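PDB 1JX7: protein YchN from Escherichia coli, which is of unknown function, assembles into a homohexamer built as a dimer of trimers, and belongs to the DsrE/DsrF-like family. Local coordinates for residues V7-P12 with L41-V46. Residues are numbered along the deposited sequence; the frame is centred on the assembly and turned at random.
Sequences VANGAP and LMSDAV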
ATOM      1  N   VAL A   7     -17.146   4.188  -3.284  1.00 24.81           N
ATOM      2  CA  VAL A   7     -16.479   2.988  -3.752  1.00 25.62           C
ATOM      3  C   VAL A   7     -15.368   2.657  -2.759  1.00 27.44           C
ATOM      4  O   VAL A   7     -14.893   3.531  -2.034  1.00 27.99           O
ATOM      5  CB  VAL A   7     -15.894   3.185  -5.161  1.00 13.97           C
ATOM      6  CG1 VAL A   7     -15.665   1.835  -5.809  1.00 13.63           C
ATOM      7  CG2 VAL A   7     -16.848   4.006  -6.013  1.00 13.69           C
ATOM      8  N   ALA A   8     -14.982   1.392  -2.706  1.00 22.73           N
ATOM      9  CA  ALA A   8     -13.939   0.956  -1.796  1.00 23.59           C
ATOM     10  C   ALA A   8     -13.125  -0.187  -2.401  1.00 24.62           C
ATOM     11  O   ALA A   8     -13.681  -1.125  -2.987  1.00 22.95           O
ATOM     12  CB  ALA A   8     -14.556   0.530  -0.481  1.00 30.10           C
ATOM     13  N   ASN A   9     -11.802  -0.096  -2.249  1.00 39.88           N
ATOM     14  CA  ASN A   9     -10.868  -1.092  -2.777  1.00 39.62           C
ATOM     15  C   ASN A   9     -10.171  -1.844  -1.648  1.00 38.55           C
ATOM     16  O   ASN A   9      -9.711  -2.971  -1.830  1.00 38.60           O
ATOM     17  CB  ASN A   9      -9.805  -0.399  -3.638  1.00 48.90           C
ATOM     18  CG  ASN A   9     -10.366   0.180  -4.924  1.00 53.08           C
ATOM     19  OD1 ASN A   9     -11.457   0.755  -4.942  1.00 55.76           O
ATOM     20  ND2 ASN A   9      -9.615   0.052  -6.013  1.00 55.42           N
ATOM     21  N   GLY A  10     -10.106  -1.221  -0.475  1.00 25.87           N
ATOM     22  CA  GLY A  10      -9.413  -1.815   0.653  1.00 23.89           C
ATOM     23  C   GLY A  10      -9.903  -3.106   1.307  1.00 22.41           C
ATOM     24  O   GLY A  10     -11.102  -3.316   1.492  1.00 21.91           O
ATOM     25  N   ALA A  11      -8.952  -3.957   1.669  1.00 14.74           N
ATOM     26  CA  ALA A  11      -9.264  -5.217   2.343  1.00 14.75           C
ATOM     27  C   ALA A  11      -9.673  -4.887   3.771  1.00 14.46           C
ATOM     28  O   ALA A  11      -9.052  -4.037   4.418  1.00 12.56           O
ATOM     29  CB  ALA A  11      -8.042  -6.141   2.351  1.00 22.14           C
ATOM     30  N   PRO A  12     -10.721  -5.545   4.275  1.00 34.53           N
ATOM     31  CA  PRO A  12     -11.182  -5.287   5.644  1.00 34.80           C
ATOM     32  C   PRO A  12     -10.068  -5.498   6.659  1.00 35.57           C
ATOM     33  O   PRO A  12      -9.222  -6.371   6.477  1.00 36.48           O
ATOM     34  CB  PRO A  12     -12.303  -6.315   5.835  1.00 17.15           C
ATOM     35  CG  PRO A  12     -12.790  -6.556   4.451  1.00 18.40           C
ATOM     36  CD  PRO A  12     -11.547  -6.573   3.620  1.00 17.86           C
ATOM     37  N   LEU A  41     -18.226  -2.116  -3.614  1.00 25.57           N
ATOM     38  CA  LEU A  41     -16.948  -2.615  -3.116  1.00 25.52           C
ATOM     39  C   LEU A  41     -16.250  -3.419  -4.202  1.00 25.97           C
ATOM     40  O   LEU A  41     -16.781  -4.425  -4.672  1.00 25.96           O
ATOM     41  CB  LEU A  41     -17.152  -3.499  -1.884  1.00 15.45           C
ATOM     42  CG  LEU A  41     -17.947  -2.899  -0.719  1.00 15.90           C
ATOM     43  CD1 LEU A  41     -17.917  -3.857   0.470  1.00 12.22           C
ATOM     44  CD2 LEU A  41     -17.372  -1.540  -0.352  1.00 13.21           C
HETATM   45  N   MSE A  42     -15.056  -2.964  -4.593  1.00 16.53           N
HETATM   46  CA  MSE A  42     -14.267  -3.634  -5.624  1.00 16.67           C
HETATM   47  C   MSE A  42     -13.111  -4.415  -5.014  1.00 15.54           C
HETATM   48  O   MSE A  42     -12.884  -4.380  -3.812  1.00 14.68           O
HETATM   49  CB  MSE A  42     -13.707  -2.612  -6.627  1.00 25.13           C
HETATM   50  CG  MSE A  42     -14.759  -1.871  -7.438  1.00 26.44           C
HETATM   51 SE   MSE A  42     -14.061  -0.893  -8.760  1.00 27.97          SE
HETATM   52  CE  MSE A  42     -13.082   0.274  -7.831  1.00 28.44           C
ATOM     53  N   SER A  43     -12.385  -5.122  -5.880  1.00 18.24           N
ATOM     54  CA  SER A  43     -11.237  -5.883  -5.494  1.00 19.15           C
ATOM     55  C   SER A  43     -11.280  -6.464  -4.085  1.00 18.69           C
ATOM     56  O   SER A  43     -12.263  -7.114  -3.723  1.00 18.76           O
ATOM     57  CB  SER A  43      -9.976  -5.055  -5.653  1.00 26.16           C
ATOM     58  OG  SER A  43      -9.978  -3.963  -4.755  1.00 29.46           O
ATOM     59  N   ASP A  44     -10.251  -6.244  -3.271  1.00 27.63           N
ATOM     60  CA  ASP A  44     -10.155  -6.585  -1.858  1.00 28.28           C
ATOM     61  C   ASP A  44     -11.272  -6.289  -0.851  1.00 28.65           C
ATOM     62  O   ASP A  44     -11.541  -7.122   0.033  1.00 29.01           O
ATOM     63  CB  ASP A  44      -8.869  -6.066  -1.271  1.00 31.48           C
ATOM     64  CG  ASP A  44      -7.663  -6.502  -2.057  1.00 33.47           C
ATOM     65  OD1 ASP A  44      -6.542  -6.172  -1.628  1.00 35.09           O
ATOM     66  OD2 ASP A  44      -7.839  -7.176  -3.102  1.00 36.44           O
ATOM     67  N   ALA A  45     -11.928  -5.140  -0.966  1.00 23.79           N
ATOM     68  CA  ALA A  45     -13.000  -4.768  -0.036  1.00 22.47           C
ATOM     69  C   ALA A  45     -14.186  -5.719  -0.128  1.00 21.33           C
ATOM     70  O   ALA A  45     -15.140  -5.615   0.630  1.00 22.66           O
ATOM     71  CB  ALA A  45     -13.475  -3.309  -0.319  1.00  8.63           C
ATOM     72  N   VAL A  46     -14.105  -6.664  -1.053  1.00 22.62           N
ATOM     73  CA  VAL A  46     -15.177  -7.603  -1.296  1.00 23.05           C
ATOM     74  C   VAL A  46     -15.335  -8.713  -0.268  1.00 21.95           C
ATOM     75  O   VAL A  46     -16.431  -9.242  -0.080  1.00 20.70           O
ATOM     76  CB  VAL A  46     -15.019  -8.205  -2.717  1.00 19.01           C
ATOM     77  CG1 VAL A  46     -15.728  -9.526  -2.820  1.00 19.58           C
ATOM     78  CG2 VAL A  46     -15.589  -7.226  -3.736  1.00 18.30           C
TER
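At the C-terminal ends of strands 3-8 and 36-41, the chain of 42-46 turns past the backbone of N9, and selenomethionine M42 makes the firmest link: its N donates to A8 O at 2.8 Å, nearly along the C=O axis. The M42 side chain leaves with CG anti to its carbonyl carbon, runs extended through chi2, then bends at chi3 (-63°), so that CE meets V7 CG1 at 3.6 Å and N9 OD1 at 3.3 Å. N9 CG is likewise anti to its carbonyl carbon (chi1 -68°), and the N9 and M42 side chains lie side by side, pointing the same way. Strands 3-8 and 36-41 are adjacent in a five-stranded parallel sheet, 36-41 in the middle, and the contact joins the loops leaving their C-terminal ends. On the face carrying A8 and L41, the A8 methyl sits 3.5 Å from L41 CD2 and 4.0 Å from A45 CB. An alanine at N9 would remove the amide whose OD1 touches M42 CE and would probably leave that methyl less firmly held. N9 O receives a weak hydrogen bond from A45 N at 3.2 Å. D44 CB packs against A11 CB at 3.7 Å, while its carboxylate reaches R85 in a salt bridge.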